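Local coordinates for Afp1 (Serratia entomophila, PDB 6RBN), which probably forms, by stacking of many copies, the inner tube that the sheath surrounds in a contractile injection system, the anti-feeding prophage, at residues R59-I64 with L139-V144. Residues are numbered along the deposited sequence; the frame is centred on the assembly and turned at random.
Sequences RQAPNI and LMADRV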
loop_
_atom_site.group_PDB
_atom_site.type_symbol
_atom_site.label_atom_id
_atom_site.label_comp_id
_atom_site.label_asym_id
_atom_site.label_seq_id
_atom_site.Cartn_x
_atom_site.Cartn_y
_atom_site.Cartn_z
ATOM N N ARG A 59 -15.154 -46.608 38.731
ATOM C CA ARG A 59 -14.525 -45.952 37.598
ATOM C C ARG A 59 -14.691 -46.779 36.332
ATOM O O ARG A 59 -14.536 -48.001 36.343
ATOM C CB ARG A 59 -13.049 -45.683 37.897
ATOM C CG ARG A 59 -12.234 -46.885 38.315
ATOM C CD ARG A 59 -10.818 -46.484 38.689
ATOM N NE ARG A 59 -10.041 -46.053 37.534
ATOM C CZ ARG A 59 -8.873 -45.424 37.615
ATOM N NH1 ARG A 59 -8.230 -45.075 36.510
ATOM N NH2 ARG A 59 -8.346 -45.147 38.799
ATOM N N GLN A 60 -15.049 -46.107 35.242
ATOM C CA GLN A 60 -15.294 -46.818 34.000
ATOM C C GLN A 60 -14.051 -46.846 33.120
ATOM O O GLN A 60 -13.024 -46.240 33.419
ATOM C CB GLN A 60 -16.477 -46.219 33.239
ATOM C CG GLN A 60 -16.324 -44.793 32.777
ATOM C CD GLN A 60 -16.934 -43.822 33.752
ATOM O OE1 GLN A 60 -17.137 -44.147 34.915
ATOM N NE2 GLN A 60 -17.282 -42.638 33.269
ATOM N N ALA A 61 -14.171 -47.575 32.019
ATOM C CA ALA A 61 -13.022 -47.907 31.199
ATOM C C ALA A 61 -12.584 -46.707 30.365
ATOM O O ALA A 61 -13.424 -45.931 29.902
ATOM C CB ALA A 61 -13.354 -49.068 30.274
ATOM N N PRO A 62 -11.285 -46.529 30.160
ATOM C CA PRO A 62 -10.816 -45.483 29.254
ATOM C C PRO A 62 -10.858 -45.929 27.802
ATOM O O PRO A 62 -10.644 -47.095 27.474
ATOM C CB PRO A 62 -9.375 -45.247 29.718
ATOM C CG PRO A 62 -8.971 -46.532 30.307
ATOM C CD PRO A 62 -10.187 -47.111 30.945
ATOM N N ASN A 63 -11.151 -44.969 26.930
ATOM C CA ASN A 63 -11.138 -45.168 25.486
ATOM C C ASN A 63 -10.053 -44.273 24.909
ATOM O O ASN A 63 -10.169 -43.046 24.945
ATOM C CB ASN A 63 -12.500 -44.860 24.872
ATOM C CG ASN A 63 -13.564 -45.837 25.313
ATOM O OD1 ASN A 63 -14.507 -45.475 26.017
ATOM N ND2 ASN A 63 -13.420 -47.086 24.900
ATOM N N ILE A 64 -9.007 -44.889 24.372
ATOM C CA ILE A 64 -7.763 -44.211 24.039
ATOM C C ILE A 64 -7.600 -44.205 22.530
ATOM O O ILE A 64 -7.753 -45.242 21.880
ATOM C CB ILE A 64 -6.579 -44.898 24.737
ATOM C CG1 ILE A 64 -6.769 -44.789 26.243
ATOM C CG2 ILE A 64 -5.258 -44.292 24.317
ATOM C CD1 ILE A 64 -5.893 -45.684 27.013
ATOM N N LEU A 139 -8.411 -47.850 21.344
ATOM C CA LEU A 139 -8.031 -48.911 22.256
ATOM C C LEU A 139 -8.997 -48.936 23.426
ATOM O O LEU A 139 -9.508 -47.899 23.853
ATOM C CB LEU A 139 -6.609 -48.704 22.765
ATOM C CG LEU A 139 -5.496 -48.656 21.721
ATOM C CD1 LEU A 139 -4.211 -48.257 22.389
ATOM C CD2 LEU A 139 -5.331 -49.980 21.037
ATOM N N MET A 140 -9.249 -50.134 23.936
ATOM C CA MET A 140 -10.041 -50.332 25.139
ATOM C C MET A 140 -9.116 -50.792 26.253
ATOM O O MET A 140 -8.400 -51.783 26.098
ATOM C CB MET A 140 -11.144 -51.360 24.907
ATOM C CG MET A 140 -12.029 -51.621 26.114
ATOM S SD MET A 140 -13.100 -50.250 26.563
ATOM C CE MET A 140 -14.332 -50.382 25.273
ATOM N N ALA A 141 -9.128 -50.073 27.368
ATOM C CA ALA A 141 -8.259 -50.410 28.485
ATOM C C ALA A 141 -9.065 -50.555 29.760
ATOM O O ALA A 141 -10.297 -50.553 29.719
ATOM C CB ALA A 141 -7.181 -49.349 28.657
ATOM N N ASP A 142 -8.390 -50.671 30.900
ATOM C CA ASP A 142 -9.100 -50.849 32.159
ATOM C C ASP A 142 -8.712 -49.830 33.223
ATOM O O ASP A 142 -9.540 -49.487 34.074
ATOM C CB ASP A 142 -8.892 -52.272 32.667
ATOM C CG ASP A 142 -7.459 -52.680 32.643
ATOM O OD1 ASP A 142 -6.653 -51.893 32.119
ATOM O OD2 ASP A 142 -7.138 -53.782 33.128
ATOM N N ARG A 143 -7.479 -49.331 33.195
ATOM C CA ARG A 143 -7.115 -48.236 34.081
ATOM C C ARG A 143 -6.022 -47.397 33.439
ATOM O O ARG A 143 -5.304 -47.849 32.548
ATOM C CB ARG A 143 -6.655 -48.725 35.458
ATOM C CG ARG A 143 -5.333 -49.432 35.449
ATOM C CD ARG A 143 -4.955 -49.927 36.823
ATOM N NE ARG A 143 -3.640 -50.558 36.811
ATOM C CZ ARG A 143 -3.431 -51.843 36.544
ATOM N NH1 ARG A 143 -2.203 -52.334 36.555
ATOM N NH2 ARG A 143 -4.456 -52.642 36.282
ATOM N N VAL A 144 -5.924 -46.153 33.905
ATOM C CA VAL A 144 -4.892 -45.206 33.498
ATOM C C VAL A 144 -4.270 -44.639 34.763
ATOM O O VAL A 144 -4.974 -44.053 35.593
ATOM C CB VAL A 144 -5.452 -44.070 32.624
ATOM C CG1 VAL A 144 -4.401 -43.006 32.400
ATOM C CG2 VAL A 144 -5.928 -44.601 31.292
#
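Pro62 lays its ring against Ala141 and Val144. Its CG lies 3.7 Å from Ala141 CB and equally far from Val144 CG2, and the proline and valine side chains run past each other in opposite directions. With CG1 anti to the backbone N (chi1 171°), Val144 has CG2 anti to the carbonyl carbon, and it is CG2 that meets the proline ring. Ile64 adds CD1 on the same side, 4.2 Å from Ala141 CB, and Val112 of strand 109-121 touches both Ile64 and Ala141. Asn63 and Met140 lie side by side on the face opposite Ile64 and Leu139, pointing the same way. The methionine chain bends at chi2 and chi3, bringing CE to 3.4 Å from Asn63 ND2. Its SD also packs on Ala61 CB, and Thr42 of a second subunit packs on this methionine. Farther along, Arg59 extends toward Arg143 and Val144. Val144 O lies at the edge of its guanidinium, in plane, 3.5 Å from NH1, while Arg143 CB sits over one face. The backbones are joined by hydrogen bonds from Ile64 N to Leu139 O and from Leu139 N to Ile64 O (2.7 Å). A weak bond from Ala141 N to Pro62 O continues the pairing past the strand ends. This is antiparallel pairing of neighbouring strands 63-69 and 134-140 inside the sheet, in the beta-barrel-like fold of gp19-family tail tube proteins.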